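Local atomic coordinates of hypothetical protein, IPT/TIG domain protein (PDB entry 4HW6), a protein that is of unknown function but probably binds carbohydrate as an auxiliary nutrient-binding protein, joining an IPT/TIG domain to a six-bladed beta-propeller. Residues A[287-292]-A[298-303]. Numbering follows the deposited sequence. Where two conformers were deposited one is given.
Sequences AYIIYN and YRVDYN
Y291 and Y298 lie ring on ring in an offset stack, their planes only 4° apart and their centroids 4.1 Å from each other. The overlap is displaced, so that Y291 OH sits above the middle of the Y298 ring while Y298 CE1 lies over the rim of the Y291 ring. Y291 is the centre of an inverse gamma turn, and with CG anti to the carbonyl carbon (chi1 -77°) its ring is laid over one face of Y298. Tyrosine suits both places because each ring ends in a polar group: the two hydroxyls reach the carboxylate of D270, Y291 OH at OD1 and Y298 OH at OD2. With an alanine at Y298, the Y291 ring would probably lose the partner over one face and D270 OD2 its hydrogen-bonding hydroxyl.

Beside the stack, I289 and V300 share a face with A287. V300 CG1 touches both I289 CD1 and A287 CB, each at 3.9 Å, so one small and two branched residues fit together. On the other face, Y288 suits its place because its flat edge can lie in plane against the Y298 carbonyl oxygen, with CD1 3.4 Å from O. R299 meets Y288 CD1 through its aliphatic CB, while its extended chain carries the charge away from strand 286-291.

Four backbone hydrogen bonds, from the antiparallel hydrogen-bonded pairs A287-V300 and I289-Y298, zip together strands 286-291 and 296-301, the central hairpin of a four-stranded antiparallel propeller blade. Stack and shared carboxylate together satisfy both buried hydroxyls and probably keep the two rings from turning.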
loop_
_atom_site.group_PDB
_atom_site.type_symbol
_atom_site.label_atom_id
_atom_site.label_comp_id
_atom_site.label_asym_id
_atom_site.label_seq_id
_atom_site.Cartn_x
_atom_site.Cartn_y
_atom_site.Cartn_z
ATOM N N ALA A 287 -14.618 -1.969 -13.459
ATOM C CA ALA A 287 -13.709 -0.955 -12.898
ATOM C C ALA A 287 -14.478 -0.045 -11.962
ATOM O O ALA A 287 -15.655 0.169 -12.148
ATOM C CB ALA A 287 -13.083 -0.117 -14.010
ATOM N N TYR A 288 -13.792 0.536 -10.995
ATOM C CA TYR A 288 -14.293 1.712 -10.317
ATOM C C TYR A 288 -13.887 2.977 -11.052
ATOM O O TYR A 288 -12.772 3.092 -11.581
ATOM C CB TYR A 288 -13.794 1.795 -8.879
ATOM C CG TYR A 288 -14.491 0.883 -7.889
ATOM C CD1 TYR A 288 -15.867 0.726 -7.878
ATOM C CD2 TYR A 288 -13.762 0.186 -6.952
ATOM C CE1 TYR A 288 -16.496 -0.125 -6.952
ATOM C CE2 TYR A 288 -14.366 -0.658 -6.031
ATOM C CZ TYR A 288 -15.727 -0.814 -6.032
ATOM O OH TYR A 288 -16.342 -1.661 -5.145
ATOM N N ILE A 289 -14.804 3.928 -11.062
ATOM C CA ILE A 289 -14.557 5.279 -11.469
ATOM C C ILE A 289 -14.680 6.178 -10.241
ATOM O O ILE A 289 -15.795 6.381 -9.694
ATOM C CB ILE A 289 -15.570 5.769 -12.521
ATOM C CG1 ILE A 289 -15.761 4.755 -13.656
ATOM C CG2 ILE A 289 -15.138 7.135 -13.067
ATOM C CD1 ILE A 289 -17.000 5.037 -14.488
ATOM N N ILE A 290 -13.533 6.666 -9.771
ATOM C CA ILE A 290 -13.492 7.584 -8.657
ATOM C C ILE A 290 -13.743 8.998 -9.158
ATOM O O ILE A 290 -12.998 9.479 -10.016
ATOM C CB ILE A 290 -12.169 7.514 -7.901
ATOM C CG1 ILE A 290 -11.855 6.061 -7.474
ATOM C CG2 ILE A 290 -12.239 8.424 -6.676
ATOM C CD1 ILE A 290 -10.490 5.904 -6.823
ATOM N N TYR A 291 -14.820 9.627 -8.677
ATOM C CA TYR A 291 -15.149 10.999 -9.038
ATOM C C TYR A 291 -14.398 11.865 -8.039
ATOM O O TYR A 291 -14.894 12.196 -6.964
ATOM C CB TYR A 291 -16.657 11.270 -8.957
ATOM C CG TYR A 291 -17.527 10.764 -10.075
ATOM C CD1 TYR A 291 -17.294 9.547 -10.718
ATOM C CD2 TYR A 291 -18.630 11.514 -10.491
ATOM C CE1 TYR A 291 -18.112 9.107 -11.757
ATOM C CE2 TYR A 291 -19.466 11.074 -11.509
ATOM C CZ TYR A 291 -19.218 9.859 -12.130
ATOM O OH TYR A 291 -20.058 9.441 -13.160
ATOM N N ASN A 292 -13.149 12.196 -8.368
ATOM C CA ASN A 292 -12.285 12.878 -7.417
ATOM C C ASN A 292 -12.830 14.207 -6.924
ATOM O O ASN A 292 -12.655 14.554 -5.772
ATOM C CB ASN A 292 -10.874 13.124 -8.003
ATOM C CG ASN A 292 -10.261 11.902 -8.656
ATOM O OD1 ASN A 292 -9.863 11.961 -9.812
ATOM N ND2 ASN A 292 -10.161 10.789 -7.918
ATOM N N TYR A 298 -18.193 5.309 -8.652
ATOM C CA TYR A 298 -19.097 4.544 -9.491
ATOM C C TYR A 298 -18.401 3.270 -9.937
ATOM O O TYR A 298 -17.159 3.148 -9.867
ATOM C CB TYR A 298 -19.446 5.334 -10.760
ATOM C CG TYR A 298 -20.465 6.442 -10.666
ATOM C CD1 TYR A 298 -20.350 7.465 -9.738
ATOM C CD2 TYR A 298 -21.514 6.513 -11.585
ATOM C CE1 TYR A 298 -21.263 8.521 -9.706
ATOM C CE2 TYR A 298 -22.433 7.554 -11.544
ATOM C CZ TYR A 298 -22.298 8.562 -10.594
ATOM O OH TYR A 298 -23.212 9.616 -10.586
ATOM N N ARG A 299 -19.210 2.329 -10.425
ATOM C CA ARG A 299 -18.694 1.115 -11.057
ATOM C C ARG A 299 -19.151 1.044 -12.516
ATOM O O ARG A 299 -20.311 1.339 -12.836
ATOM C CB ARG A 299 -19.168 -0.126 -10.284
ATOM C CG ARG A 299 -18.992 -1.453 -11.024
ATOM C CD ARG A 299 -19.022 -2.639 -10.087
ATOM N NE ARG A 299 -19.423 -3.871 -10.749
ATOM C CZ ARG A 299 -19.550 -5.044 -10.129
ATOM N NH1 ARG A 299 -19.299 -5.132 -8.837
ATOM N NH2 ARG A 299 -19.939 -6.125 -10.792
ATOM N N VAL A 300 -18.249 0.603 -13.390
ATOM C CA VAL A 300 -18.564 0.356 -14.801
ATOM C C VAL A 300 -18.230 -1.106 -15.125
ATOM O O VAL A 300 -17.101 -1.567 -14.944
ATOM C CB VAL A 300 -17.865 1.357 -15.736
ATOM C CG1 VAL A 300 -16.346 1.361 -15.537
ATOM C CG2 VAL A 300 -18.271 1.062 -17.179
ATOM N N ASP A 301 -19.236 -1.859 -15.531
ATOM C CA ASP A 301 -19.070 -3.264 -15.850
ATOM C C ASP A 301 -18.517 -3.460 -17.257
ATOM O O ASP A 301 -18.795 -2.664 -18.160
ATOM C CB ASP A 301 -20.411 -3.998 -15.730
ATOM C CG ASP A 301 -20.900 -4.129 -14.277
ATOM O OD1 ASP A 301 -20.085 -4.345 -13.378
ATOM O OD2 ASP A 301 -22.115 -4.036 -14.044
ATOM N N TYR A 302 -17.741 -4.529 -17.415
ATOM C CA TYR A 302 -17.153 -4.934 -18.696
ATOM C C TYR A 302 -17.808 -6.216 -19.168
ATOM O O TYR A 302 -17.839 -7.207 -18.434
ATOM C CB TYR A 302 -15.630 -5.096 -18.552
ATOM C CG TYR A 302 -14.932 -5.553 -19.798
ATOM C CD1 TYR A 302 -14.715 -4.678 -20.854
ATOM C CD2 TYR A 302 -14.465 -6.851 -19.919
ATOM C CE1 TYR A 302 -14.081 -5.087 -21.999
ATOM C CE2 TYR A 302 -13.816 -7.275 -21.061
ATOM C CZ TYR A 302 -13.619 -6.385 -22.102
ATOM O OH TYR A 302 -12.976 -6.831 -23.232
ATOM N N ASN A 303 -18.361 -6.191 -20.384
ATOM C CA ASN A 303 -18.956 -7.376 -20.983
ATOM C C ASN A 303 -17.889 -8.050 -21.815
ATOM O O ASN A 303 -17.463 -7.506 -22.836
ATOM C CB ASN A 303 -20.154 -6.999 -21.863
ATOM C CG ASN A 303 -20.817 -8.211 -22.522
ATOM O OD1 ASN A 303 -20.155 -9.123 -23.037
ATOM N ND2 ASN A 303 -22.142 -8.221 -22.508
#